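Long-range contact in aminoglycoside phosphotransferase (Streptomyces rimosus subsp. rimosus ATCC 10970, PDB 6FUX), which probably inactivates streptomycin, which it binds together with ADP, by transferring a phosphate group from a nucleotide to a hydroxyl of the antibiotic: residues Pro94-Ser99 / Cys191-Ile196. Residues are numbered along the deposited sequence; the frame is centred on the assembly and turned at random.
With SRY (streptomycin), chain D.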
ATOM      1  N   PRO A  94      10.938  -8.081  -3.129  1.00 26.09           N
ATOM      2  CA  PRO A  94       9.753  -7.715  -2.353  1.00 25.53           C
ATOM      3  C   PRO A  94       9.712  -8.477  -1.025  1.00 24.83           C
ATOM      4  O   PRO A  94      10.100  -9.610  -0.991  1.00 24.46           O
ATOM      5  CB  PRO A  94       8.555  -8.149  -3.210  1.00 26.33           C
ATOM      6  CG  PRO A  94       9.142  -8.226  -4.614  1.00 27.96           C
ATOM      7  CD  PRO A  94      10.593  -8.665  -4.444  1.00 27.31           C
ATOM      8  N   ALA A  95       9.473  -7.678   0.032  1.00 22.81           N
ATOM      9  CA  ALA A  95       9.677  -8.143   1.387  1.00 23.18           C
ATOM     10  C   ALA A  95       8.825  -9.381   1.683  1.00 24.19           C
ATOM     11  O   ALA A  95       9.180 -10.184   2.555  1.00 24.44           O
ATOM     12  CB  ALA A  95       9.433  -7.051   2.392  1.00 22.07           C
ATOM     13  N   ASP A  96       7.699  -9.550   0.959  1.00 24.70           N
ATOM     14  CA  ASP A  96       6.891 -10.755   1.218  1.00 27.97           C
ATOM     15  C   ASP A  96       7.622 -12.014   0.811  1.00 27.62           C
ATOM     16  O   ASP A  96       7.270 -13.058   1.224  1.00 29.45           O
ATOM     17  CB  ASP A  96       5.499 -10.677   0.591  1.00 28.33           C
ATOM     18  CG  ASP A  96       5.546 -10.676  -0.926  1.00 30.23           C
ATOM     19  OD1 ASP A  96       6.345  -9.942  -1.485  1.00 27.58           O
ATOM     20  OD2 ASP A  96       4.964 -11.561  -1.533  1.00 30.10           O
ATOM     21  N   ARG A  97       8.605 -11.918  -0.075  1.00 26.97           N
ATOM     22  CA  ARG A  97       9.292 -13.074  -0.584  1.00 29.60           C
ATOM     23  C   ARG A  97      10.470 -13.458   0.289  1.00 29.47           C
ATOM     24  O   ARG A  97      11.096 -14.448   0.046  1.00 30.70           O
ATOM     25  CB  ARG A  97       9.781 -12.770  -2.012  1.00 31.19           C
ATOM     26  CG  ARG A  97       8.649 -12.629  -3.021  1.00 35.94           C
ATOM     27  CD  ARG A  97       9.142 -12.555  -4.480  1.00 44.05           C
ATOM     28  NE  ARG A  97       7.994 -12.173  -5.322  1.00 52.46           N
ATOM     29  CZ  ARG A  97       8.002 -11.333  -6.368  1.00 50.18           C
ATOM     30  NH1 ARG A  97       9.070 -11.216  -7.157  1.00 51.26           N
ATOM     31  NH2 ARG A  97       6.916 -10.601  -6.573  1.00 43.80           N
ATOM     32  N   ALA A  98      10.815 -12.621   1.264  1.00 28.14           N
ATOM     33  CA  ALA A  98      11.919 -12.919   2.216  1.00 28.01           C
ATOM     34  C   ALA A  98      11.569 -14.067   3.141  1.00 28.39           C
ATOM     35  O   ALA A  98      10.478 -14.139   3.583  1.00 29.17           O
ATOM     36  CB  ALA A  98      12.215 -11.644   3.033  1.00 27.27           C
ATOM     37  N   SER A  99      12.534 -14.941   3.449  1.00 28.23           N
ATOM     38  CA  SER A  99      12.422 -15.842   4.584  1.00 29.84           C
ATOM     39  C   SER A  99      12.324 -15.052   5.885  1.00 28.55           C
ATOM     40  O   SER A  99      12.579 -13.798   5.940  1.00 26.99           O
ATOM     41  CB  SER A  99      13.664 -16.743   4.623  1.00 31.68           C
ATOM     42  OG  SER A  99      14.808 -15.938   4.919  1.00 31.24           O
ATOM     43  N   CYS A 191       1.641  -3.305   3.093  1.00 23.29           N
ATOM     44  CA  CYS A 191       1.814  -4.725   3.110  1.00 22.87           C
ATOM     45  C   CYS A 191       3.222  -5.040   2.630  1.00 23.31           C
ATOM     46  O   CYS A 191       3.735  -4.355   1.783  1.00 22.75           O
ATOM     47  CB  CYS A 191       0.766  -5.365   2.177  1.00 23.34           C
ATOM     48  SG  CYS A 191      -0.922  -5.236   2.814  1.00 25.07           S
ATOM     49  N   LEU A 192       3.797  -6.146   3.078  1.00 24.17           N
ATOM     50  CA  LEU A 192       5.180  -6.514   2.699  1.00 23.49           C
ATOM     51  C   LEU A 192       5.470  -6.480   1.201  1.00 23.33           C
ATOM     52  O   LEU A 192       6.603  -6.168   0.877  1.00 22.17           O
ATOM     53  CB  LEU A 192       5.578  -7.864   3.271  1.00 24.64           C
ATOM     54  CG  LEU A 192       5.736  -7.897   4.810  1.00 26.71           C
ATOM     55  CD1 LEU A 192       6.377  -9.191   5.235  1.00 29.65           C
ATOM     56  CD2 LEU A 192       6.592  -6.703   5.259  1.00 25.74           C
ATOM     57  N   PRO A 193       4.593  -6.880   0.259  1.00 22.07           N
ATOM     58  CA  PRO A 193       4.965  -6.812  -1.140  1.00 22.16           C
ATOM     59  C   PRO A 193       5.278  -5.414  -1.641  1.00 20.89           C
ATOM     60  O   PRO A 193       5.938  -5.346  -2.676  1.00 21.81           O
ATOM     61  CB  PRO A 193       3.752  -7.272  -1.921  1.00 22.98           C
ATOM     62  CG  PRO A 193       2.989  -8.143  -0.881  1.00 23.74           C
ATOM     63  CD  PRO A 193       3.252  -7.465   0.425  1.00 22.57           C
ATOM     64  N   ASN A 194       4.916  -4.349  -0.922  1.00 20.75           N
ATOM     65  CA  ASN A 194       5.085  -2.997  -1.369  1.00 21.06           C
ATOM     66  C   ASN A 194       6.335  -2.397  -0.755  1.00 20.59           C
ATOM     67  O   ASN A 194       6.587  -1.194  -0.968  1.00 21.73           O
ATOM     68  CB  ASN A 194       3.843  -2.114  -1.154  1.00 22.25           C
ATOM     69  CG  ASN A 194       2.621  -2.642  -1.882  1.00 23.13           C
ATOM     70  OD1 ASN A 194       2.802  -3.383  -2.876  1.00 24.72           O
ATOM     71  ND2 ASN A 194       1.430  -2.520  -1.283  1.00 21.35           N
ATOM     72  N   ILE A 195       7.148  -3.237  -0.079  1.00 19.73           N
ATOM     73  CA  ILE A 195       8.506  -2.784   0.475  1.00 20.00           C
ATOM     74  C   ILE A 195       9.591  -3.594  -0.236  1.00 21.33           C
ATOM     75  O   ILE A 195       9.570  -4.835  -0.211  1.00 22.63           O
ATOM     76  CB  ILE A 195       8.553  -2.996   1.992  1.00 21.69           C
ATOM     77  CG1 ILE A 195       7.390  -2.271   2.655  1.00 21.02           C
ATOM     78  CG2 ILE A 195       9.899  -2.564   2.513  1.00 21.93           C
ATOM     79  CD1 ILE A 195       7.244  -2.635   4.106  1.00 25.21           C
ATOM     80  N   ILE A 196      10.421  -2.954  -1.063  1.00 19.62           N
ATOM     81  CA  ILE A 196      11.418  -3.655  -1.771  1.00 21.17           C
ATOM     82  C   ILE A 196      12.709  -3.627  -0.994  1.00 20.99           C
ATOM     83  O   ILE A 196      13.141  -2.513  -0.607  1.00 20.92           O
ATOM     84  CB  ILE A 196      11.653  -3.042  -3.179  1.00 20.68           C
ATOM     85  CG1 ILE A 196      10.304  -2.855  -3.903  1.00 22.75           C
ATOM     86  CG2 ILE A 196      12.611  -3.892  -3.943  1.00 21.91           C
ATOM     87  CD1 ILE A 196       9.537  -4.192  -4.023  1.00 23.59           C
TER
HETATM   88  C11 SRY D 303      -4.327 -13.948   4.374  1.00 51.05           C
HETATM   89  N11 SRY D 303      -4.732 -15.128   4.998  1.00 56.10           N
HETATM   90  CA1 SRY D 303      -4.981 -16.383   4.609  1.00 58.34           C
HETATM   91  NB1 SRY D 303      -5.382 -17.199   5.625  1.00 63.09           N
HETATM   92  NC1 SRY D 303      -4.854 -16.790   3.393  1.00 58.10           N
HETATM   93  C21 SRY D 303      -4.037 -13.670   2.867  1.00 48.03           C
HETATM   94  O21 SRY D 303      -4.349 -14.655   1.911  1.00 50.40           O
HETATM   95  C31 SRY D 303      -4.300 -12.294   2.365  1.00 44.45           C
HETATM   96  N31 SRY D 303      -3.776 -11.840   1.105  1.00 44.31           N
HETATM   97  CD1 SRY D 303      -4.252 -11.861  -0.135  1.00 46.65           C
HETATM   98  NE1 SRY D 303      -3.528 -11.363  -1.104  1.00 49.92           N
HETATM   99  NF1 SRY D 303      -5.352 -12.316  -0.486  1.00 49.37           N
HETATM  100  C41 SRY D 303      -4.403 -11.260   3.414  1.00 42.20           C
HETATM  101  O41 SRY D 303      -4.939 -10.094   2.810  1.00 36.53           O
HETATM  102  C51 SRY D 303      -4.983 -11.542   4.839  1.00 45.87           C
HETATM  103  O51 SRY D 303      -6.135 -10.675   5.293  1.00 45.09           O
HETATM  104  C61 SRY D 303      -5.042 -12.974   5.330  1.00 52.73           C
HETATM  105  O61 SRY D 303      -6.320 -13.452   5.888  1.00 58.33           O
HETATM  106  C12 SRY D 303      -3.962  -9.016   2.562  1.00 33.80           C
HETATM  107  C22 SRY D 303      -4.636  -7.784   2.209  1.00 32.15           C
HETATM  108  C32 SRY D 303      -4.786  -7.020   3.545  1.00 31.57           C
HETATM  109  O32 SRY D 303      -3.967  -5.804   3.528  1.00 30.00           O
HETATM  110  CG2 SRY D 303      -6.278  -6.702   3.806  1.00 32.12           C
HETATM  111  OG2 SRY D 303      -6.753  -5.801   3.062  0.50 30.76           O
HETATM  112  C42 SRY D 303      -4.121  -8.008   4.505  1.00 33.38           C
HETATM  113  CH2 SRY D 303      -3.265  -7.271   5.552  1.00 34.28           C
HETATM  114  O42 SRY D 303      -3.246  -8.867   3.781  1.00 34.07           O
HETATM  115  O13 SRY D 303      -4.075  -6.909   1.233  1.00 32.07           O
HETATM  116  C13 SRY D 303      -3.960  -7.414  -0.089  1.00 33.00           C
HETATM  117  C23 SRY D 303      -3.890  -6.198  -1.009  1.00 33.44           C
HETATM  118  N23 SRY D 303      -4.875  -5.125  -0.846  1.00 34.30           N
HETATM  119  CI3 SRY D 303      -6.287  -5.619  -0.800  1.00 36.28           C
HETATM  120  C33 SRY D 303      -2.431  -5.737  -1.111  1.00 32.82           C
HETATM  121  O33 SRY D 303      -2.274  -4.629  -1.797  1.00 32.38           O
HETATM  122  C43 SRY D 303      -1.346  -6.843  -1.100  1.00 34.43           C
HETATM  123  O43 SRY D 303      -0.009  -6.281  -0.889  1.00 34.09           O
HETATM  124  C53 SRY D 303      -1.666  -7.983  -0.354  1.00 35.62           C
HETATM  125  O53 SRY D 303      -2.990  -8.389  -0.118  1.00 35.46           O
HETATM  126  C63 SRY D 303      -0.641  -9.089  -0.260  1.00 37.81           C
HETATM  127  O63 SRY D 303      -1.212 -10.246   0.216  1.00 42.50           O
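Ala95 N donates a hydrogen bond to Ile195 O (2.9 Å), and the donor lies almost in line with the C=O bond (176°). The CA-H of Pro94 approaches the same oxygen, with Pro94 CA 3.6 Å from Ile195 O. Proline suits this position because Pro94 and Ile196 form a non-hydrogen-bonded antiparallel pair, which asks no N-H of it.

That pairing also sets the side chains of Pro94 and Ile196 side by side, CG of Pro94 being 4.1 Å from CD1 of Ile196. Ala95 turns its methyl into the 3-10 turn of Leu192-Asn194, a close methyl-to-backbone fit with Ala95 CB 3.3 Å from Leu192 O; Leu192 CB and Ile195 CB are its apolar neighbours, and so close to backbone a single methyl fits well. Behind this layer, helix 218-233 packs on Leu192 and Ile195 through Leu225.

Asp96 crosses the ring of Pro193 at about a right angle. With chi1 at 66°, its CG sits between the backbone N and carbonyl carbon, which brings the carboxylate over the proline: Asp96 CG lies 3.6 Å from Pro193 CG, and Asp96 OD1 3.4 Å from Pro193 CA. An alanine here would lose the carboxylate and is likely to leave that side of the Pro193 ring less firmly packed. CG of Pro193 also lies 3.5 Å from streptomycin O43, while Cys191 SG approaches streptomycin O32 at 3.2 Å.

Strand 93-94 is an outer strand of the small antiparallel sheet 93-94/195-197/204-207, a hairpin-containing element of the protein-kinase-like phosphotransferase fold, here set between the two ligand sites, with ADP near Pro94 and streptomycin beside Cys191 and Pro193.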